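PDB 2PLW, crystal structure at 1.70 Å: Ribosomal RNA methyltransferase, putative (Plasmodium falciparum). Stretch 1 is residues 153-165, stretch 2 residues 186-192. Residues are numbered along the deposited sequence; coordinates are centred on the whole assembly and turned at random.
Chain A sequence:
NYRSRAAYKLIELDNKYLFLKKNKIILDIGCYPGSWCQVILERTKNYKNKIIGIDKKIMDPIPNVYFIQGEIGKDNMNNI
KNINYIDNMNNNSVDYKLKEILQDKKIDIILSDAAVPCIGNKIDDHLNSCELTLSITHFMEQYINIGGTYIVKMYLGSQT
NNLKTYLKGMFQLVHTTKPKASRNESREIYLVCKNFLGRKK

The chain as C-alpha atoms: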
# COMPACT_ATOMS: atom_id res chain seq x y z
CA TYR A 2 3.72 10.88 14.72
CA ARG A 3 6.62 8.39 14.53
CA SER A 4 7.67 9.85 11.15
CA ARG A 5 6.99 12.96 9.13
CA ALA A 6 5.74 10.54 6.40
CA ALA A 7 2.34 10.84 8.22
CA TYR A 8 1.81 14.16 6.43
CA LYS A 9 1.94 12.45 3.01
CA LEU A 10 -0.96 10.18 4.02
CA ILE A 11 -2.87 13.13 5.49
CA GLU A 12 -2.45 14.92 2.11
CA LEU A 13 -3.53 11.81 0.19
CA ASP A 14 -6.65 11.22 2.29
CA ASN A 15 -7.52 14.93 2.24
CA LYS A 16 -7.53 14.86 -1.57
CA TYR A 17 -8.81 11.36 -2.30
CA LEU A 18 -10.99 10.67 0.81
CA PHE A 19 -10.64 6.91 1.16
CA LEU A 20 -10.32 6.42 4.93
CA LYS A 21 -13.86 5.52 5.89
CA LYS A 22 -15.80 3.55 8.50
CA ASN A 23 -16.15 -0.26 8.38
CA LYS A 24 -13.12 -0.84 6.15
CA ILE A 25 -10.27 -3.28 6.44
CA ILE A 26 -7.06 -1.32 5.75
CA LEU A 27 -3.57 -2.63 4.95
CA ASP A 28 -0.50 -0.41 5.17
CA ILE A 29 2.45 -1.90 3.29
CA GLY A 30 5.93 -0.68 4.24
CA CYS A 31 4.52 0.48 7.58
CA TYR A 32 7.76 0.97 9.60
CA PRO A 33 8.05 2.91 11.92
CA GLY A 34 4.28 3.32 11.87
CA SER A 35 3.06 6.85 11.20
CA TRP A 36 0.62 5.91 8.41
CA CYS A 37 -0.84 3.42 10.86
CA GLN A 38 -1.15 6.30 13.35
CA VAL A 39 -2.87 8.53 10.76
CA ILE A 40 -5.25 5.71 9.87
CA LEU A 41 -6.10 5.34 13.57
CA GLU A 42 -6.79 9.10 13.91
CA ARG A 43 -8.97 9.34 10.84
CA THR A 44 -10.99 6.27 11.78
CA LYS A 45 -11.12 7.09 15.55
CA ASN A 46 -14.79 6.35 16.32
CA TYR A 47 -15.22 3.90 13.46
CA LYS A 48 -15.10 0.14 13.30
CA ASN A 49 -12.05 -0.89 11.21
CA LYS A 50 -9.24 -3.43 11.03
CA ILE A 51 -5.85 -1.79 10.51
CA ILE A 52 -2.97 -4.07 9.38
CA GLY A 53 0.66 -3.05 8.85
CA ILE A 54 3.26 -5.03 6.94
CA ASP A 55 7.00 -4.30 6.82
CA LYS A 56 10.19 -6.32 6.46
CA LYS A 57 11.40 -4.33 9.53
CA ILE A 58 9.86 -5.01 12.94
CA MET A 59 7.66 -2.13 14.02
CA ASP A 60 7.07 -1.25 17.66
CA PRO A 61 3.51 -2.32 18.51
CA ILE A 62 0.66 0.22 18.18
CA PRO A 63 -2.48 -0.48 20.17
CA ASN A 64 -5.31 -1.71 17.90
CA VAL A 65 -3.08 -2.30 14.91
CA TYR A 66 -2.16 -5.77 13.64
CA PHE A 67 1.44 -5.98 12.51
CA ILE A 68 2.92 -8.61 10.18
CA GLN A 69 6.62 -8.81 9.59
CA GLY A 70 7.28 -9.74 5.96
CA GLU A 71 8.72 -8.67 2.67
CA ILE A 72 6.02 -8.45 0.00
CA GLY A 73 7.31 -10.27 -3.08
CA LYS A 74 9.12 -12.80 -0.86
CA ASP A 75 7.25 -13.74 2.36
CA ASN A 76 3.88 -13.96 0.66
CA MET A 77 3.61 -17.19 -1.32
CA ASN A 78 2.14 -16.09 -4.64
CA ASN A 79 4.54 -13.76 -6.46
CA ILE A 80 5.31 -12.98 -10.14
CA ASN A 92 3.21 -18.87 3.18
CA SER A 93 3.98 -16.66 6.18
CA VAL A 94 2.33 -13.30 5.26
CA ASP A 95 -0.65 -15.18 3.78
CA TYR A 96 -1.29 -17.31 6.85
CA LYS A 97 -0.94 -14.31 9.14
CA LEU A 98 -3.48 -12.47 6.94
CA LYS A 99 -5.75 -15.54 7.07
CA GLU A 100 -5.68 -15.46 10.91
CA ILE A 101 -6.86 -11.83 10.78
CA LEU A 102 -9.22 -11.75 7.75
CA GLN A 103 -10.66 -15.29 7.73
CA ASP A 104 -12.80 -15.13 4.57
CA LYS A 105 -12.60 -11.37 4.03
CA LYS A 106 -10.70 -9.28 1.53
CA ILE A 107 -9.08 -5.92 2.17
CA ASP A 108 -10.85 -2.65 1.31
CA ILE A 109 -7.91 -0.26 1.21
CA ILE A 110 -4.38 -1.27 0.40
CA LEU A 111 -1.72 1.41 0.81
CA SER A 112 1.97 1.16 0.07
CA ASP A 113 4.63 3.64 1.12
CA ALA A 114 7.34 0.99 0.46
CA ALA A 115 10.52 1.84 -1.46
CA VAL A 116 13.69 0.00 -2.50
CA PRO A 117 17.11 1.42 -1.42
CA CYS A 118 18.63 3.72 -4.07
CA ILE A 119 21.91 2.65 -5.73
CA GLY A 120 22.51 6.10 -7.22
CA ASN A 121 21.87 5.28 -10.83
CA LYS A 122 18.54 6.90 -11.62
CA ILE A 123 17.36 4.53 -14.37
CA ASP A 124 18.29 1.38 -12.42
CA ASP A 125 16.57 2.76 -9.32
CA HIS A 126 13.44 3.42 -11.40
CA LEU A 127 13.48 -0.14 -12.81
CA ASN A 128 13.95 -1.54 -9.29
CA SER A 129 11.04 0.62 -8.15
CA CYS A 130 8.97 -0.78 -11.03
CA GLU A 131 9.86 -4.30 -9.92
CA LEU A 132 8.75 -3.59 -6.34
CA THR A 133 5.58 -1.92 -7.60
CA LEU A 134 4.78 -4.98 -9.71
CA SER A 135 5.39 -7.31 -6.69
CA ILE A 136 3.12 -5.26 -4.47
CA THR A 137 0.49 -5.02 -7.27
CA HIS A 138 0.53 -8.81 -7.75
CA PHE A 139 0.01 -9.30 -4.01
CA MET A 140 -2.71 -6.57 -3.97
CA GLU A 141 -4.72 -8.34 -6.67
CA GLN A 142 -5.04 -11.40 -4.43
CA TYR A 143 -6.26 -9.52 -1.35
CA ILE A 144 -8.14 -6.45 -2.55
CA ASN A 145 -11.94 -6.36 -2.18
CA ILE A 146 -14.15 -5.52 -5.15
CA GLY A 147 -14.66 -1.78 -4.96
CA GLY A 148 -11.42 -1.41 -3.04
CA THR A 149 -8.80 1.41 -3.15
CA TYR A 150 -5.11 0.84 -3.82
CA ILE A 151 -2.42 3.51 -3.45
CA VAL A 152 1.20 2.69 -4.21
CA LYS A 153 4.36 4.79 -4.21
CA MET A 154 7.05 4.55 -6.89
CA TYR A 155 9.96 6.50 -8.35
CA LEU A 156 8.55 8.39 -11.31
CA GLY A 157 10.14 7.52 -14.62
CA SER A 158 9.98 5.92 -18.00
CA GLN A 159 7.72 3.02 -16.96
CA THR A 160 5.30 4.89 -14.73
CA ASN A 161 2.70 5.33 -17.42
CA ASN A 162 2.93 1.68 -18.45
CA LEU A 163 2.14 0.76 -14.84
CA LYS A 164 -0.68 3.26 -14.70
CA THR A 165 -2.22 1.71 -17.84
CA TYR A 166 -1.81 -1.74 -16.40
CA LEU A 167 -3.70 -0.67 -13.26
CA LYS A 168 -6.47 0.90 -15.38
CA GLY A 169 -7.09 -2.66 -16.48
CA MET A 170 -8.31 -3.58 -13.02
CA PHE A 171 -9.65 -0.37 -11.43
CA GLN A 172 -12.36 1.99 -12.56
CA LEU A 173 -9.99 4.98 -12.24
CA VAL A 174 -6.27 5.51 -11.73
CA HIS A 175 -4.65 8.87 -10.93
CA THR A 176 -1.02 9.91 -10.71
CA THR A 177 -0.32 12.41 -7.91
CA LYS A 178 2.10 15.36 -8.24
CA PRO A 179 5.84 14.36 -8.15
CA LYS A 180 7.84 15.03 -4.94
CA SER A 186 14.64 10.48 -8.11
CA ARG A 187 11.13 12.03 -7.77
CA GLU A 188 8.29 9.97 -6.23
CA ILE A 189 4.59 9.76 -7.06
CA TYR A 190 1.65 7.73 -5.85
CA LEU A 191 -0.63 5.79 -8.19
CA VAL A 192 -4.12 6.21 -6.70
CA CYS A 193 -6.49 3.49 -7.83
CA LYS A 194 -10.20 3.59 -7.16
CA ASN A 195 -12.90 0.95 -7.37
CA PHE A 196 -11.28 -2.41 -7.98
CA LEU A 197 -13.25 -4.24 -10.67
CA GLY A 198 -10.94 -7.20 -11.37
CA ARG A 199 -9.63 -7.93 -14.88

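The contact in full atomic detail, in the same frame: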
# COMPACT_ATOMS: atom_id res chain seq x y z
N LYS A 153 3.27 3.87 -3.86
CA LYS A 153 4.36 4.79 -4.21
C LYS A 153 5.34 4.17 -5.21
O LYS A 153 5.59 2.96 -5.19
CB LYS A 153 5.09 5.24 -2.94
CG LYS A 153 6.08 6.38 -3.16
CD LYS A 153 6.70 6.84 -1.84
CE LYS A 153 7.54 5.83 -1.11
NZ LYS A 153 7.97 6.37 0.22
N MET A 154 5.91 5.00 -6.08
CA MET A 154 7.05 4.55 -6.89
C MET A 154 7.89 5.74 -7.29
O MET A 154 7.41 6.89 -7.22
CB MET A 154 6.58 3.80 -8.14
CG MET A 154 5.95 4.70 -9.21
SD MET A 154 5.64 3.81 -10.76
CE MET A 154 7.26 3.12 -11.13
N TYR A 155 9.13 5.46 -7.70
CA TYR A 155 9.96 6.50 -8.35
C TYR A 155 9.42 6.76 -9.73
O TYR A 155 9.34 5.84 -10.55
CB TYR A 155 11.45 6.11 -8.42
CG TYR A 155 12.12 6.17 -7.08
CD1 TYR A 155 12.21 7.36 -6.36
CD2 TYR A 155 12.66 5.01 -6.50
CE1 TYR A 155 12.81 7.40 -5.10
CE2 TYR A 155 13.26 5.05 -5.25
CZ TYR A 155 13.33 6.25 -4.56
OH TYR A 155 13.93 6.29 -3.33
N LEU A 156 9.05 8.01 -10.00
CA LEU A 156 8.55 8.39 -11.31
C LEU A 156 9.63 8.19 -12.37
O LEU A 156 10.82 8.47 -12.14
CB LEU A 156 8.11 9.86 -11.32
CG LEU A 156 7.62 10.47 -12.65
CD1 LEU A 156 6.26 9.97 -13.08
CD2 LEU A 156 7.57 11.99 -12.56
N GLY A 157 9.20 7.70 -13.52
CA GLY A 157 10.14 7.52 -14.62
C GLY A 157 9.52 6.89 -15.83
O GLY A 157 8.31 6.90 -16.02
N SER A 158 10.39 6.34 -16.67
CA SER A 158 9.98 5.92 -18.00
C SER A 158 8.83 4.92 -18.05
O SER A 158 8.05 4.91 -19.00
CB SER A 158 11.21 5.42 -18.79
OG SER A 158 11.36 4.02 -18.78
N GLN A 159 8.71 4.09 -17.00
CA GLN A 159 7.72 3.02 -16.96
C GLN A 159 6.46 3.36 -16.18
O GLN A 159 5.52 2.58 -16.12
CB GLN A 159 8.31 1.76 -16.33
CG GLN A 159 9.56 1.26 -17.07
CD GLN A 159 9.22 0.85 -18.48
OE1 GLN A 159 8.51 -0.13 -18.69
NE2 GLN A 159 9.70 1.59 -19.46
N THR A 160 6.44 4.52 -15.54
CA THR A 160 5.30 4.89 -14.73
C THR A 160 3.99 4.79 -15.50
O THR A 160 3.01 4.20 -15.02
CB THR A 160 5.51 6.29 -14.10
OG1 THR A 160 6.66 6.22 -13.27
CG2 THR A 160 4.32 6.70 -13.23
N ASN A 161 3.95 5.35 -16.71
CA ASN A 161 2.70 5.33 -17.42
C ASN A 161 2.27 3.93 -17.87
O ASN A 161 1.07 3.61 -17.86
CB ASN A 161 2.66 6.35 -18.54
CG ASN A 161 1.44 7.23 -18.45
OD1 ASN A 161 0.49 7.07 -19.22
ND2 ASN A 161 1.42 8.10 -17.44
N ASN A 162 3.24 3.08 -18.20
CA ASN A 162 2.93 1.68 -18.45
C ASN A 162 2.21 1.04 -17.25
O ASN A 162 1.22 0.31 -17.42
CB ASN A 162 4.20 0.88 -18.74
CG ASN A 162 4.86 1.26 -20.05
OD1 ASN A 162 4.23 1.79 -21.00
ND2 ASN A 162 6.16 0.98 -20.12
N LEU A 163 2.71 1.33 -16.06
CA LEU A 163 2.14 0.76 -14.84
C LEU A 163 0.76 1.34 -14.60
O LEU A 163 -0.18 0.63 -14.21
CB LEU A 163 3.06 1.03 -13.64
CG LEU A 163 4.35 0.19 -13.69
CD1 LEU A 163 5.11 0.34 -12.40
CD2 LEU A 163 4.04 -1.25 -13.92
N LYS A 164 0.64 2.62 -14.85
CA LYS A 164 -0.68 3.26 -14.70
C LYS A 164 -1.71 2.59 -15.61
O LYS A 164 -2.80 2.22 -15.17
CB LYS A 164 -0.56 4.74 -15.00
CG LYS A 164 -1.82 5.51 -14.74
CD LYS A 164 -1.58 6.97 -15.10
CE LYS A 164 -2.79 7.79 -14.84
NZ LYS A 164 -2.44 9.24 -15.04
N THR A 165 -1.33 2.34 -16.87
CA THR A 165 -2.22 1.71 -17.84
C THR A 165 -2.57 0.29 -17.42
O THR A 165 -3.71 -0.18 -17.55
CB THR A 165 -1.61 1.75 -19.23
OG1 THR A 165 -1.55 3.12 -19.63
CG2 THR A 165 -2.45 0.96 -20.22
N SER A 186 15.63 11.54 -8.24
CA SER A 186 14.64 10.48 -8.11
C SER A 186 13.38 11.02 -7.42
O SER A 186 13.26 10.99 -6.19
CB SER A 186 15.25 9.30 -7.34
OG SER A 186 15.24 8.10 -8.09
N ARG A 187 12.46 11.55 -8.23
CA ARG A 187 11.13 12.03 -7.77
C ARG A 187 10.16 10.86 -7.54
O ARG A 187 10.22 9.86 -8.25
CB ARG A 187 10.52 12.97 -8.82
CG ARG A 187 11.07 14.39 -8.84
CD ARG A 187 11.26 14.83 -10.27
NE ARG A 187 10.06 15.39 -10.89
CZ ARG A 187 9.77 15.28 -12.19
NH1 ARG A 187 8.67 15.85 -12.67
NH2 ARG A 187 10.56 14.60 -13.01
N GLU A 188 9.27 11.01 -6.57
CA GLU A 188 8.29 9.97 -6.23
C GLU A 188 6.86 10.42 -6.45
O GLU A 188 6.53 11.60 -6.29
CB GLU A 188 8.44 9.55 -4.78
CG GLU A 188 9.58 8.57 -4.54
CD GLU A 188 9.83 8.33 -3.07
OE1 GLU A 188 9.43 9.19 -2.26
OE2 GLU A 188 10.43 7.28 -2.74
N ILE A 189 6.01 9.48 -6.84
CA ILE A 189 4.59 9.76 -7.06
C ILE A 189 3.84 8.63 -6.39
O ILE A 189 4.45 7.62 -6.03
CB ILE A 189 4.19 9.82 -8.56
CG1 ILE A 189 4.63 8.55 -9.33
CG2 ILE A 189 4.76 11.08 -9.26
CD1 ILE A 189 3.50 7.55 -9.54
N TYR A 190 2.54 8.83 -6.22
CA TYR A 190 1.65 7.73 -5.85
C TYR A 190 0.70 7.46 -7.00
O TYR A 190 0.21 8.40 -7.62
CB TYR A 190 0.87 8.05 -4.58
CG TYR A 190 1.73 8.16 -3.34
CD1 TYR A 190 2.03 7.03 -2.56
CD2 TYR A 190 2.24 9.40 -2.94
CE1 TYR A 190 2.80 7.13 -1.42
CE2 TYR A 190 3.02 9.51 -1.78
CZ TYR A 190 3.31 8.37 -1.04
OH TYR A 190 4.09 8.52 0.09
N LEU A 191 0.44 6.18 -7.28
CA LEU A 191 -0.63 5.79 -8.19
C LEU A 191 -1.85 5.51 -7.30
O LEU A 191 -1.78 4.65 -6.43
CB LEU A 191 -0.25 4.56 -9.01
CG LEU A 191 0.98 4.75 -9.92
CD1 LEU A 191 1.62 3.38 -10.29
CD2 LEU A 191 0.63 5.55 -11.16
N VAL A 192 -2.89 6.30 -7.48
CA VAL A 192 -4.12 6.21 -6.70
C VAL A 192 -5.19 5.50 -7.52
O VAL A 192 -5.63 6.00 -8.56
CB VAL A 192 -4.62 7.63 -6.28
CG1 VAL A 192 -5.89 7.50 -5.45
CG2 VAL A 192 -3.55 8.31 -5.50
O HOH W 1 12.09 6.64 -1.03

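Residues 153-155 and 188-192 lie side by side as antiparallel β-strands, their axes approaching to 4.7 Å. Met154 and Ile189 form the hydrogen-bonded pair of the ladder: Met154 N donates to Ile189 O and Ile189 N to Met154 O, both at 3.0 Å and nearly linear. Lys153-Tyr190 and Tyr155-Glu188 flank it as non-hydrogen-bonded pairs, with CA atoms 4.3 and 4.4 Å apart respectively. The backbone pairing runs one residue past the first strand, where Leu156 N donates to Arg187 O at 2.8 Å. CA-H...O contacts fill the gaps between these bonds; Lys153 CA, for example, lies 3.4 Å from Ile189 O.

After the strand, a type I turn from Gly157 to Thr160 leads the chain into a helix that runs 16° from the direction of strand 188-192, at 10.1 Å from its axis. Thr160 ties this connection together through its hydroxyl, with Gly157 N donating to Thr160 OG1 at 3.0 Å, which leaves its methyl group free to face the strand.

The side chains of Met154 and Ile189 share one face of the sheet, and there the helix packs against it. Met154 CG is 3.8 Å from Ile189 CD1, and Thr160 CG2 reaches the same CD1 at 3.9 Å. Leu156 CB meets Ile189 CG2 at 4.1 Å. Farther along, Leu191 CD1 contacts Met154 SD at 4.1 Å and Leu163 CB at 4.3 Å, while Lys164 CB lies 4.1 Å from Leu191 CD2. Branched and flexible apolar groups thus fill the space between sheet and helix; Lys164 contributes its aliphatic base, and its extended chain leads the amine away.

On the face carrying Lys153 and Tyr190, the lysine methylenes cover the aromatic ring: Lys153 CG sits 4.2 Å from the Tyr190 ring centroid, close to the ring normal, in a CH-π contact. The long side chain then carries its charge to Glu188, where Lys153 NZ and Glu188 OE2 form a long salt bridge of 4.0 Å. Lys153 NZ is also hydrogen-bonded elsewhere in the structure, so this buried amine does not depend on the glutamate alone.

Glu188 OE2 also approaches Tyr155 CE1 at 3.4 Å. A water links the two side chains, donating to Glu188 OE2 at 2.5 Å and hydrogen-bonding to Tyr155 OH at 3.0 Å. At the exposed margin, Ser186 OG lies over one face of the Tyr155 ring, 3.6 Å from CD1, and Leu156 CD2 packs over the Arg187 guanidinium, 4.0 Å from CZ. Together the two stretches bury 760 Å².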